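Local coordinates for protein N-formylglutamate amidohydrolase (Ralstonia eutropha, PDB 2Q7S) that binds a zinc ion and is probably a metal-dependent hydrolase of the N-formylglutamate amidohydrolase family, at residues Trp167-His172 against Leu280-Tyr285; Gly206-Val211 against Asn245-Glu250; Leu24-Asp29 against Glu63-Val68; Glu157-Tyr160 against Ala165-His168; Thr71-Thr76 against His149-Glu154. All blocks are in the same frame, centred on the assembly; numbering follows the deposited sequence.

How the contacts relate
All five contacts are built on one seven-stranded mixed sheet and illustrate how such a sheet is clothed on both faces. Contacts 1, 2 and 3 lie on one face, where helices 267-289 and 205-217 and the loop 63-68 pack; contacts 4 and 5 lie on the other, beneath helix 134-163. Strand 166-174 serves contacts 1 and 4, flanked by strand 26-30 of contact 3 and strand 244-252 of contact 2. Centres are about 7 Å apart for contacts 1 and 2 and about 19 Å for contacts 2 and 5. Along the chain contact 3 closes first, then 5, then 4; contact 1 spans contact 2. Strand 166-174 runs from these packed layers to the zinc.

Contact 1: Trp167-His172 against Leu280-Tyr285; sequences WHLNLH and LRIAEY. With ZN (zinc ion), chain C.
The indole of Trp167 and the phenol of Tyr285 cross at about a right angle. Trp167 NE1 comes up to the edge of the tyrosine ring, near its plane, 4.1 Å from Tyr285 CE2, while the tyrosine meets the indole obliquely. Both polar ends turn to one carboxylate: Glu204 OE2 is hydrogen-bonded to Trp167 NE1 and to Tyr285 OH, which ties the two rings together. A chi1 of 178° swings the Tyr285 ring away from its own backbone N and out to this meeting point.

Two residues further along the strand, Leu169 and Ile282 meet tip to tip, with Leu169 CD1 3.9 Å from Ile282 CD1. Helix 267-289 thus covers a central strand of the mixed sheet in an alpha/beta fold, Leu26 of the adjacent strand touching both side chains.

Residues of opposite parity face the other way. Asn170 N lies over one face of the His168 ring, near its rim; the ring nitrogens are hydrogen-bonded to Ser246 and Asp29. At the strand's far end, His172 ND1 binds zinc at 2.0 Å, alongside His32 and Asp55. His172 NE2 donates to Asn170 OD1 over 2.7 Å; the acceptor lies in the imidazole plane, while NE2 stands 56° above the Asn170 carbonyl plane. This second-shell bond probably helps to fix the ring's rotation; Asn170 is itself held by Asn85 and Asp29.

Contact 2: Gly206-Val211 against Asn245-Glu250; sequences GLVDLV and NSLQIE
Val208 and Leu247 mark the nearest approach of the two backbones, their CA atoms 7.7 Å apart. The helical segment 206-211 runs in nearly the same direction as the strand segment 245-250, with 28° between their axes and a closest axial approach of 10.1 Å, the usual spacing of a helix laid on a sheet.

Leu247 is the central side chain, pointing into the groove between two helical residues one turn apart. Its CG stands anti to the backbone N (chi1 -178°), which carries the two methyls out from the strand as a fork. One prong, Leu247 CD1, meets Val208 CG2 at 4.2 Å, the two side chains passing at a slant. The other, Leu247 CD2, lies 4.4 Å from Val211 CG2. The second methyl of Val211 turns toward the next inward residue of the strand, where Val211 CG1 is 4.4 Å from Ile249 CD1. Leu195 of strand 193-196 touches Val208, Val211 and Ile249. Helix 205-217 connects strand 193-196 to its parallel neighbour 222-224, a beta-alpha-beta crossover.

On the reverse side of strand 244-252 the character changes. Gln248 NE2 donates to Glu250 OE2 over 2.9 Å, using the anti lone pair of the carboxylate and staying in the amide plane.

No hydrogen bond passes between helix and strand, and the methyl groups meet at relaxed distances. Cohesion here therefore rests on dispersion and the burial of branched apolar side chains. Ser246, Gln248 and Glu250 belong to the other face; Asn245 is the polar residue on the helix side, held by Val166 and Glu204.

Contact 3: Leu24-Asp29 against Glu63-Val68; sequences LPLVCD and EAVPRV
The connection between parallel neighbours 26-30 and 71-75 crosses one face of the sheet and sets Val65 over Leu26 and Cys28. This same connection carries Asp55 of the zinc site.

Val65 does most of the touching. With chi1 at 166°, both of its methyls are directed at the strand and face the cysteine sulfur from the same side: Cys28 SG lies 3.8 Å from Val65 CG1 and 3.9 Å from Val65 CG2. The Cys28 CB also approaches, 4.1 Å from Val65 CG1. Leu26, two residues back and pointing the same way, adds a looser touch, its CD2 4.5 Å from Val65 CG1.

Just before the strand the partner is backbone: Leu24 CD1 comes within 3.6 Å of Val68 O. Pro25, next in the chain, is the centre of an inverse gamma turn whose Leu26 N to Leu24 O bond is weak. Outside the pair, Leu169 and Leu171 pack on Cys28, while Leu72 touches both Cys28 and Val65.

Val27, between Leu26 and Cys28, points to the opposite face, onto Ala155 and Val156 of helix 134-163. Such two-sided cover, with a crossover segment on one face and a long helix on the other, is typical of the parallel core of a three-layer alpha/beta fold.

Contact 4: Glu157-Tyr160 against Ala165-His168; sequences EGAY and AVWH
Ala159 and Tyr160, near the end of a long helix, close on Ala165 and Val166, where the chain enters its next strand. The one direct methyl pair is Ala159 CB with Val166 CG2, 3.8 Å apart. Beside it, the CD1 side of the Tyr160 ring lies along the backbone leading into the strand: Tyr160 CD1 is 3.8 Å from Ala165 N, which approaches obliquely. Val166 N sits at the ring edge, near its plane, and Val166 CG1 is 4.3 Å from Tyr160 CD1.

Val166 holds CG1 between its backbone N and carbonyl carbon (chi1 64°), a setting that turns CG1 to the tyrosine and CG2 to the alanine. The fully extended first torsion of Tyr160 (chi1 180°) lays the ring beside Ala165.

The turn is tight, with Tyr160 CA 4.9 Å from Ala165 CA. Ala165 O is buried here without any polar partner in the model; its neighbours include Tyr160 CA, at 3.7 Å, and Ala159 O, at 3.8 Å.

Farther out, Arg244 makes a cation-pi contact with the Tyr160 ring and a salt bridge to Glu157, and so probably steadies the ring from the strand side. Tyr160 OH adds a weak hydrogen bond to Glu242 O.

Helix 134-163 thus reverses directly into strand 166-174 and rests against its start. Pro25, leading into strand 26-30, packs against Ala159, while strand 244-252 flanks Val166 through Arg244.

Contact 5: Thr71-Thr76 against His149-Glu154; sequences TLLAAT and HAALTE
Leu73 is wedged against Ala151 and Leu152, and this one strand side chain carries the whole touch with the helix. Its chi1 of 172° extends the isobutyl group from strand 71-75 toward the helix, CD1 on Ala151 and CD2 mainly on Leu152. Leu73 CD1 meets Ala151 CB at 3.9 Å. Leu73 CD2 presses closer, lying 3.6 Å from Leu152 N and 3.7 Å from Leu152 CB. Ala151 CB is also 4.2 Å from Leu73 CD2, placing it near both methyls. The leucine side chains cross at about a right angle, and the Leu73 and Leu152 CA atoms are 7.0 Å apart.

On this face Leu152 is buried, continuing onto Val27, Leu233 and Ile237. Phe14, from the edge strand 14-17, touches both Leu73 and Ala151. The helix is quite different around its outer side: Ala150, Thr153 and Glu154 are exposed to solvent. His149, also turned away from the strand, stacks on Tyr145 and hydrogen-bonds through NE2 to Pro84 O.

With no hydrogen bond between strand and helix, the joint depends on apolar burial and on the close contact of a leucine methyl with the helical backbone at Leu152 N.

Contact 1: Trp167-His172 against Leu280-Tyr285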
# COMPACT_ATOMS: atom_id res chain seq x y z
N TRP A 167 -6.19 4.52 -13.54
CA TRP A 167 -5.64 5.29 -12.42
C TRP A 167 -5.61 4.35 -11.23
O TRP A 167 -6.66 3.88 -10.77
CB TRP A 167 -6.50 6.52 -12.13
CG TRP A 167 -6.37 7.63 -13.17
CD1 TRP A 167 -5.55 8.71 -13.11
CD2 TRP A 167 -7.07 7.73 -14.42
NE1 TRP A 167 -5.71 9.48 -14.23
CE2 TRP A 167 -6.63 8.91 -15.05
CE3 TRP A 167 -8.02 6.92 -15.06
CZ2 TRP A 167 -7.09 9.30 -16.29
CZ3 TRP A 167 -8.49 7.31 -16.30
CH2 TRP A 167 -8.03 8.49 -16.90
N HIS A 168 -4.38 4.02 -10.81
CA HIS A 168 -4.12 3.13 -9.71
C HIS A 168 -3.70 3.94 -8.46
O HIS A 168 -2.83 4.77 -8.56
CB HIS A 168 -3.01 2.20 -10.11
CG HIS A 168 -2.44 1.42 -8.98
ND1 HIS A 168 -1.10 1.36 -8.71
CD2 HIS A 168 -3.06 0.68 -8.03
CE1 HIS A 168 -0.90 0.58 -7.66
NE2 HIS A 168 -2.08 0.14 -7.24
N LEU A 169 -4.36 3.70 -7.31
CA LEU A 169 -3.95 4.26 -5.99
C LEU A 169 -3.43 3.11 -5.12
O LEU A 169 -4.10 2.12 -4.91
CB LEU A 169 -5.07 5.01 -5.31
CG LEU A 169 -5.84 6.11 -6.07
CD1 LEU A 169 -6.91 6.80 -5.18
CD2 LEU A 169 -4.87 7.14 -6.66
N ASN A 170 -2.20 3.25 -4.66
CA ASN A 170 -1.54 2.35 -3.73
C ASN A 170 -1.61 2.99 -2.32
O ASN A 170 -1.07 4.07 -2.09
CB ASN A 170 -0.08 2.17 -4.25
CG ASN A 170 0.69 1.11 -3.52
OD1 ASN A 170 1.66 1.41 -2.83
ND2 ASN A 170 0.29 -0.13 -3.68
N LEU A 171 -2.31 2.34 -1.38
CA LEU A 171 -2.80 2.99 -0.21
C LEU A 171 -2.06 2.53 1.03
O LEU A 171 -1.95 1.32 1.26
CB LEU A 171 -4.33 2.68 -0.05
CG LEU A 171 -5.21 3.04 -1.26
CD1 LEU A 171 -6.68 2.60 -1.06
CD2 LEU A 171 -5.14 4.51 -1.58
N HIS A 172 -1.64 3.48 1.88
CA HIS A 172 -0.83 3.20 3.06
C HIS A 172 -1.15 4.11 4.21
O HIS A 172 -1.87 5.10 4.08
CB HIS A 172 0.69 3.38 2.73
CG HIS A 172 1.15 2.48 1.67
ND1 HIS A 172 1.77 1.28 1.95
CD2 HIS A 172 0.98 2.53 0.34
CE1 HIS A 172 1.99 0.65 0.81
NE2 HIS A 172 1.51 1.38 -0.18
N LEU A 280 -15.07 10.47 -4.26
CA LEU A 280 -16.12 10.86 -5.15
C LEU A 280 -15.53 11.85 -6.15
O LEU A 280 -15.74 11.75 -7.38
CB LEU A 280 -17.30 11.48 -4.37
CG LEU A 280 -18.56 11.87 -5.14
CD1 LEU A 280 -19.06 10.70 -6.05
CD2 LEU A 280 -19.69 12.32 -4.18
N ARG A 281 -14.76 12.79 -5.65
CA ARG A 281 -14.12 13.75 -6.55
C ARG A 281 -13.14 13.10 -7.55
O ARG A 281 -13.07 13.50 -8.71
CB ARG A 281 -13.42 14.80 -5.71
CG ARG A 281 -12.87 15.94 -6.53
CD ARG A 281 -13.98 16.79 -7.17
NE ARG A 281 -13.33 17.71 -8.09
CZ ARG A 281 -12.97 17.41 -9.34
NH1 ARG A 281 -13.21 16.20 -9.87
NH2 ARG A 281 -12.35 18.34 -10.06
N ILE A 282 -12.37 12.12 -7.10
CA ILE A 282 -11.46 11.40 -7.97
C ILE A 282 -12.24 10.61 -9.02
O ILE A 282 -11.80 10.55 -10.13
CB ILE A 282 -10.56 10.41 -7.17
CG1 ILE A 282 -9.62 11.15 -6.20
CG2 ILE A 282 -9.75 9.45 -8.07
CD1 ILE A 282 -8.77 10.17 -5.31
N ALA A 283 -13.39 10.02 -8.65
CA ALA A 283 -14.21 9.23 -9.59
C ALA A 283 -14.66 10.13 -10.72
O ALA A 283 -14.60 9.75 -11.88
CB ALA A 283 -15.44 8.56 -8.90
N GLU A 284 -15.09 11.33 -10.38
CA GLU A 284 -15.49 12.35 -11.36
C GLU A 284 -14.33 12.76 -12.32
O GLU A 284 -14.52 12.91 -13.55
CB GLU A 284 -15.98 13.58 -10.61
CG GLU A 284 -17.30 13.39 -9.91
CD GLU A 284 -17.78 14.67 -9.21
OE1 GLU A 284 -16.97 15.26 -8.46
OE2 GLU A 284 -18.94 15.10 -9.41
N TYR A 285 -13.16 12.95 -11.74
CA TYR A 285 -11.97 13.25 -12.51
C TYR A 285 -11.63 12.11 -13.49
O TYR A 285 -11.42 12.34 -14.66
CB TYR A 285 -10.82 13.55 -11.57
CG TYR A 285 -9.54 13.84 -12.29
CD1 TYR A 285 -9.21 15.13 -12.68
CD2 TYR A 285 -8.68 12.81 -12.63
CE1 TYR A 285 -8.04 15.36 -13.37
CE2 TYR A 285 -7.54 13.03 -13.31
CZ TYR A 285 -7.22 14.29 -13.67
OH TYR A 285 -6.07 14.46 -14.36
ZN ZN C . 2.27 0.65 3.76

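Contact 2: Gly206-Val211 against Asn245-Glu250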
# COMPACT_ATOMS: atom_id res chain seq x y z
N GLY A 206 -2.51 16.21 -13.24
CA GLY A 206 -3.81 16.77 -12.85
C GLY A 206 -4.42 16.02 -11.67
O GLY A 206 -5.06 16.62 -10.81
N LEU A 207 -4.20 14.71 -11.59
CA LEU A 207 -4.74 13.94 -10.48
C LEU A 207 -3.99 14.18 -9.17
O LEU A 207 -4.62 14.26 -8.11
CB LEU A 207 -4.81 12.45 -10.77
CG LEU A 207 -5.39 11.58 -9.62
CD1 LEU A 207 -6.81 12.00 -9.24
CD2 LEU A 207 -5.36 10.12 -9.98
N VAL A 208 -2.67 14.27 -9.24
CA VAL A 208 -1.87 14.60 -8.05
C VAL A 208 -2.28 16.03 -7.55
O VAL A 208 -2.40 16.25 -6.35
CB VAL A 208 -0.33 14.50 -8.32
CG1 VAL A 208 0.46 14.47 -7.03
CG2 VAL A 208 -0.01 13.25 -9.14
N ASP A 209 -2.51 16.95 -8.49
CA ASP A 209 -2.91 18.32 -8.16
C ASP A 209 -4.28 18.29 -7.46
O ASP A 209 -4.47 18.96 -6.45
CB ASP A 209 -3.07 19.21 -9.41
CG ASP A 209 -1.73 19.66 -10.03
OD1 ASP A 209 -0.63 19.44 -9.46
OD2 ASP A 209 -1.80 20.27 -11.13
N LEU A 210 -5.20 17.52 -8.03
CA LEU A 210 -6.55 17.32 -7.47
C LEU A 210 -6.47 16.81 -6.04
O LEU A 210 -7.02 17.42 -5.14
CB LEU A 210 -7.39 16.35 -8.34
CG LEU A 210 -8.89 16.13 -8.03
CD1 LEU A 210 -9.62 17.41 -7.59
CD2 LEU A 210 -9.56 15.59 -9.26
N VAL A 211 -5.77 15.71 -5.82
CA VAL A 211 -5.73 15.09 -4.49
C VAL A 211 -5.10 16.04 -3.47
O VAL A 211 -5.64 16.25 -2.37
CB VAL A 211 -4.99 13.71 -4.51
CG1 VAL A 211 -4.75 13.22 -3.09
CG2 VAL A 211 -5.77 12.67 -5.37
N ASN A 245 -1.61 5.19 -14.91
CA ASN A 245 -1.20 6.12 -13.86
C ASN A 245 -1.17 5.41 -12.52
O ASN A 245 -2.06 4.64 -12.21
CB ASN A 245 -2.20 7.30 -13.78
CG ASN A 245 -2.34 8.03 -15.10
OD1 ASN A 245 -1.51 8.87 -15.45
ND2 ASN A 245 -3.34 7.63 -15.89
N SER A 246 -0.17 5.71 -11.72
CA SER A 246 -0.07 5.15 -10.39
C SER A 246 0.40 6.26 -9.41
O SER A 246 1.36 7.06 -9.68
CB SER A 246 0.89 3.96 -10.39
OG SER A 246 0.79 3.14 -9.24
N LEU A 247 -0.25 6.26 -8.27
CA LEU A 247 0.04 7.19 -7.17
C LEU A 247 0.06 6.46 -5.81
O LEU A 247 -0.93 5.83 -5.44
CB LEU A 247 -1.05 8.28 -7.16
CG LEU A 247 -0.89 9.39 -6.11
CD1 LEU A 247 0.42 10.17 -6.38
CD2 LEU A 247 -2.14 10.29 -6.17
N GLN A 248 1.16 6.54 -5.06
CA GLN A 248 1.16 5.96 -3.71
C GLN A 248 0.66 7.03 -2.74
O GLN A 248 1.11 8.16 -2.80
CB GLN A 248 2.57 5.51 -3.34
CG GLN A 248 2.65 4.65 -2.12
CD GLN A 248 3.97 3.93 -1.98
OE1 GLN A 248 4.50 3.36 -2.93
NE2 GLN A 248 4.52 3.96 -0.77
N ILE A 249 -0.30 6.70 -1.89
CA ILE A 249 -0.82 7.66 -0.88
C ILE A 249 -0.62 7.15 0.54
O ILE A 249 -1.15 6.05 0.91
CB ILE A 249 -2.35 7.95 -1.07
CG1 ILE A 249 -2.65 8.41 -2.51
CG2 ILE A 249 -2.81 8.97 -0.01
CD1 ILE A 249 -4.12 8.85 -2.76
N GLU A 250 0.07 7.97 1.35
CA GLU A 250 0.41 7.59 2.74
C GLU A 250 -0.27 8.51 3.75
O GLU A 250 -0.16 9.69 3.64
CB GLU A 250 1.92 7.67 2.93
CG GLU A 250 2.73 6.79 2.02
CD GLU A 250 3.25 5.56 2.68
OE1 GLU A 250 3.01 5.36 3.89
OE2 GLU A 250 3.88 4.76 1.97

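Contact 3: Leu24-Asp29 against Glu63-Val68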
# COMPACT_ATOMS: atom_id res chain seq x y z
N LEU A 24 -15.61 2.35 -13.13
CA LEU A 24 -14.64 3.35 -13.69
C LEU A 24 -13.26 2.76 -13.55
O LEU A 24 -13.06 1.91 -12.68
CB LEU A 24 -14.73 4.63 -12.85
CG LEU A 24 -16.00 5.47 -13.06
CD1 LEU A 24 -16.09 6.58 -11.98
CD2 LEU A 24 -16.00 6.09 -14.46
N PRO A 25 -12.28 3.20 -14.36
CA PRO A 25 -10.93 2.62 -14.21
C PRO A 25 -10.10 3.26 -13.07
O PRO A 25 -9.04 3.88 -13.31
CB PRO A 25 -10.26 2.97 -15.53
CG PRO A 25 -10.94 4.27 -15.97
CD PRO A 25 -12.36 4.21 -15.43
N LEU A 26 -10.61 3.12 -11.87
CA LEU A 26 -9.96 3.50 -10.64
C LEU A 26 -9.77 2.21 -9.89
O LEU A 26 -10.73 1.58 -9.42
CB LEU A 26 -10.84 4.46 -9.86
CG LEU A 26 -10.31 4.79 -8.47
CD1 LEU A 26 -9.10 5.67 -8.59
CD2 LEU A 26 -11.44 5.43 -7.64
N VAL A 27 -8.52 1.79 -9.77
CA VAL A 27 -8.20 0.51 -9.10
C VAL A 27 -7.31 0.88 -7.92
O VAL A 27 -6.31 1.58 -8.09
CB VAL A 27 -7.45 -0.44 -10.05
CG1 VAL A 27 -7.00 -1.73 -9.33
CG2 VAL A 27 -8.30 -0.73 -11.26
N CYS A 28 -7.69 0.42 -6.72
CA CYS A 28 -7.02 0.83 -5.48
C CYS A 28 -6.58 -0.40 -4.71
O CYS A 28 -7.35 -1.34 -4.57
CB CYS A 28 -7.94 1.71 -4.65
SG CYS A 28 -8.41 3.21 -5.46
N ASP A 29 -5.30 -0.45 -4.27
CA ASP A 29 -4.93 -1.54 -3.40
C ASP A 29 -4.35 -1.11 -2.04
O ASP A 29 -3.70 -0.11 -1.96
CB ASP A 29 -4.09 -2.57 -4.10
CG ASP A 29 -2.68 -2.19 -4.22
OD1 ASP A 29 -2.42 -1.12 -4.78
OD2 ASP A 29 -1.82 -3.01 -3.80
N GLU A 63 -13.10 2.70 2.19
CA GLU A 63 -14.31 1.93 1.80
C GLU A 63 -15.15 2.49 0.63
O GLU A 63 -15.71 1.72 -0.09
CB GLU A 63 -15.25 1.72 3.00
CG GLU A 63 -15.77 3.00 3.57
CD GLU A 63 -17.10 2.86 4.26
OE1 GLU A 63 -17.41 1.74 4.76
OE2 GLU A 63 -17.82 3.88 4.32
N ALA A 64 -15.18 3.81 0.44
CA ALA A 64 -15.93 4.51 -0.66
C ALA A 64 -15.57 4.13 -2.07
O ALA A 64 -16.34 4.36 -2.98
CB ALA A 64 -15.71 5.99 -0.55
N VAL A 65 -14.37 3.62 -2.27
CA VAL A 65 -13.86 3.33 -3.58
C VAL A 65 -14.83 2.53 -4.50
O VAL A 65 -15.06 3.00 -5.62
CB VAL A 65 -12.44 2.65 -3.47
CG1 VAL A 65 -12.00 2.02 -4.81
CG2 VAL A 65 -11.42 3.68 -3.06
N PRO A 66 -15.35 1.33 -4.07
CA PRO A 66 -16.31 0.57 -4.84
C PRO A 66 -17.69 1.25 -4.90
O PRO A 66 -18.43 1.07 -5.86
CB PRO A 66 -16.34 -0.79 -4.09
CG PRO A 66 -16.09 -0.42 -2.74
CD PRO A 66 -15.01 0.57 -2.85
N ARG A 67 -17.95 2.16 -3.96
CA ARG A 67 -19.23 2.89 -3.91
C ARG A 67 -19.28 3.96 -4.98
O ARG A 67 -20.33 4.43 -5.27
CB ARG A 67 -19.41 3.57 -2.55
CG ARG A 67 -19.40 2.58 -1.34
CD ARG A 67 -19.50 3.34 0.01
NE ARG A 67 -20.86 3.83 0.18
CZ ARG A 67 -21.22 4.92 0.88
NH1 ARG A 67 -20.35 5.61 1.57
NH2 ARG A 67 -22.50 5.22 0.97
N VAL A 68 -18.13 4.36 -5.51
CA VAL A 68 -18.09 5.35 -6.55
C VAL A 68 -17.65 4.74 -7.90
O VAL A 68 -17.45 5.47 -8.84
CB VAL A 68 -17.19 6.57 -6.17
CG1 VAL A 68 -17.64 7.14 -4.85
CG2 VAL A 68 -15.67 6.18 -6.15

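Contact 4: Glu157-Tyr160 against Ala165-His168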
# COMPACT_ATOMS: atom_id res chain seq x y z
N GLU A 157 -5.31 -4.31 -15.62
CA GLU A 157 -5.39 -4.61 -17.05
C GLU A 157 -6.83 -4.69 -17.58
O GLU A 157 -7.05 -4.38 -18.73
CB GLU A 157 -4.63 -5.89 -17.35
CG GLU A 157 -3.16 -5.84 -17.07
CD GLU A 157 -2.45 -4.73 -17.82
OE1 GLU A 157 -2.74 -4.48 -19.03
OE2 GLU A 157 -1.57 -4.12 -17.20
N GLY A 158 -7.76 -5.19 -16.77
CA GLY A 158 -9.14 -5.17 -17.10
C GLY A 158 -9.67 -3.75 -17.30
O GLY A 158 -10.33 -3.48 -18.28
N ALA A 159 -9.41 -2.87 -16.33
CA ALA A 159 -9.72 -1.48 -16.43
C ALA A 159 -9.17 -0.86 -17.70
O ALA A 159 -9.90 -0.21 -18.44
CB ALA A 159 -9.19 -0.71 -15.19
N TYR A 160 -7.88 -1.06 -17.96
CA TYR A 160 -7.24 -0.43 -19.06
C TYR A 160 -7.85 -0.99 -20.35
O TYR A 160 -8.09 -0.26 -21.29
CB TYR A 160 -5.72 -0.68 -19.03
CG TYR A 160 -5.04 -0.03 -20.18
CD1 TYR A 160 -4.61 1.26 -20.08
CD2 TYR A 160 -4.90 -0.67 -21.41
CE1 TYR A 160 -4.03 1.89 -21.15
CE2 TYR A 160 -4.30 -0.05 -22.48
CZ TYR A 160 -3.87 1.24 -22.35
OH TYR A 160 -3.24 1.88 -23.40
N ALA A 165 -7.53 3.70 -20.31
CA ALA A 165 -6.76 4.41 -19.33
C ALA A 165 -6.99 3.69 -18.00
O ALA A 165 -7.97 2.97 -17.84
CB ALA A 165 -7.21 5.85 -19.24
N VAL A 166 -6.10 3.94 -17.04
CA VAL A 166 -6.30 3.46 -15.69
C VAL A 166 -5.59 4.40 -14.69
O VAL A 166 -4.54 5.01 -14.96
CB VAL A 166 -5.80 1.98 -15.55
CG1 VAL A 166 -4.29 1.88 -15.79
CG2 VAL A 166 -6.21 1.37 -14.21
N TRP A 167 -6.19 4.52 -13.54
CA TRP A 167 -5.64 5.29 -12.42
C TRP A 167 -5.61 4.35 -11.23
O TRP A 167 -6.66 3.88 -10.77
CB TRP A 167 -6.50 6.52 -12.13
CG TRP A 167 -6.37 7.63 -13.17
CD1 TRP A 167 -5.55 8.71 -13.11
CD2 TRP A 167 -7.07 7.73 -14.42
NE1 TRP A 167 -5.71 9.48 -14.23
CE2 TRP A 167 -6.63 8.91 -15.05
CE3 TRP A 167 -8.02 6.92 -15.06
CZ2 TRP A 167 -7.09 9.30 -16.29
CZ3 TRP A 167 -8.49 7.31 -16.30
CH2 TRP A 167 -8.03 8.49 -16.90
N HIS A 168 -4.38 4.02 -10.81
CA HIS A 168 -4.12 3.13 -9.71
C HIS A 168 -3.70 3.94 -8.46
O HIS A 168 -2.83 4.77 -8.56
CB HIS A 168 -3.01 2.20 -10.11
CG HIS A 168 -2.44 1.42 -8.98
ND1 HIS A 168 -1.10 1.36 -8.71
CD2 HIS A 168 -3.06 0.68 -8.03
CE1 HIS A 168 -0.90 0.58 -7.66
NE2 HIS A 168 -2.08 0.14 -7.24

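Contact 5: Thr71-Thr76 against His149-Glu154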
# COMPACT_ATOMS: atom_id res chain seq x y z
N THR A 71 -12.38 -0.15 -7.85
CA THR A 71 -12.12 -1.48 -7.31
C THR A 71 -11.12 -1.34 -6.19
O THR A 71 -10.12 -0.66 -6.32
CB THR A 71 -11.59 -2.46 -8.38
OG1 THR A 71 -12.59 -2.67 -9.36
CG2 THR A 71 -11.27 -3.81 -7.76
N LEU A 72 -11.44 -1.95 -5.07
CA LEU A 72 -10.56 -1.97 -3.92
C LEU A 72 -10.12 -3.38 -3.57
O LEU A 72 -10.90 -4.23 -3.13
CB LEU A 72 -11.19 -1.23 -2.75
CG LEU A 72 -10.33 -1.18 -1.48
CD1 LEU A 72 -9.00 -0.47 -1.61
CD2 LEU A 72 -11.18 -0.49 -0.41
N LEU A 73 -8.83 -3.60 -3.77
CA LEU A 73 -8.14 -4.80 -3.34
C LEU A 73 -7.37 -4.63 -1.99
O LEU A 73 -6.63 -3.69 -1.78
CB LEU A 73 -7.18 -5.24 -4.42
CG LEU A 73 -6.19 -6.41 -4.11
CD1 LEU A 73 -6.90 -7.80 -3.97
CD2 LEU A 73 -5.14 -6.50 -5.19
N ALA A 74 -7.54 -5.59 -1.08
CA ALA A 74 -6.81 -5.53 0.17
C ALA A 74 -6.28 -6.89 0.63
O ALA A 74 -7.01 -7.89 0.60
CB ALA A 74 -7.68 -4.88 1.22
N ALA A 75 -5.02 -6.91 1.09
CA ALA A 75 -4.39 -8.11 1.68
C ALA A 75 -4.96 -8.52 3.04
O ALA A 75 -5.24 -7.67 3.89
CB ALA A 75 -2.88 -7.93 1.81
N THR A 76 -5.14 -9.81 3.27
CA THR A 76 -5.64 -10.28 4.57
C THR A 76 -4.46 -10.81 5.42
O THR A 76 -4.54 -10.89 6.65
CB THR A 76 -6.74 -11.38 4.46
OG1 THR A 76 -6.25 -12.43 3.65
CG2 THR A 76 -8.05 -10.87 3.83
N HIS A 149 -1.15 -10.38 -6.16
CA HIS A 149 -0.71 -9.66 -7.35
C HIS A 149 -1.44 -10.01 -8.64
O HIS A 149 -1.76 -9.09 -9.45
CB HIS A 149 0.82 -9.67 -7.51
CG HIS A 149 1.43 -8.47 -6.90
ND1 HIS A 149 1.68 -7.32 -7.62
CD2 HIS A 149 1.65 -8.15 -5.60
CE1 HIS A 149 2.08 -6.37 -6.80
NE2 HIS A 149 2.05 -6.83 -5.56
N ALA A 150 -1.79 -11.27 -8.83
CA ALA A 150 -2.71 -11.64 -9.94
C ALA A 150 -4.04 -10.84 -9.91
O ALA A 150 -4.53 -10.40 -10.97
CB ALA A 150 -2.99 -13.14 -9.98
N ALA A 151 -4.58 -10.61 -8.72
CA ALA A 151 -5.88 -9.89 -8.56
C ALA A 151 -5.66 -8.45 -8.96
O ALA A 151 -6.49 -7.89 -9.68
CB ALA A 151 -6.40 -9.95 -7.14
N LEU A 152 -4.54 -7.86 -8.51
CA LEU A 152 -4.17 -6.45 -8.87
C LEU A 152 -3.98 -6.30 -10.37
O LEU A 152 -4.52 -5.39 -11.00
CB LEU A 152 -2.93 -5.96 -8.14
CG LEU A 152 -2.49 -4.49 -8.35
CD1 LEU A 152 -3.63 -3.47 -7.96
CD2 LEU A 152 -1.24 -4.21 -7.60
N THR A 153 -3.18 -7.18 -10.96
CA THR A 153 -3.00 -7.23 -12.44
C THR A 153 -4.32 -7.31 -13.19
O THR A 153 -4.57 -6.58 -14.17
CB THR A 153 -2.06 -8.40 -12.81
OG1 THR A 153 -0.79 -8.13 -12.19
CG2 THR A 153 -1.85 -8.55 -14.37
N GLU A 154 -5.17 -8.23 -12.76
CA GLU A 154 -6.45 -8.46 -13.43
C GLU A 154 -7.25 -7.20 -13.36
O GLU A 154 -7.90 -6.86 -14.33
CB GLU A 154 -7.20 -9.64 -12.78
CG GLU A 154 -8.61 -9.81 -13.23
CD GLU A 154 -8.76 -10.07 -14.73
OE1 GLU A 154 -7.88 -10.73 -15.33
OE2 GLU A 154 -9.75 -9.57 -15.33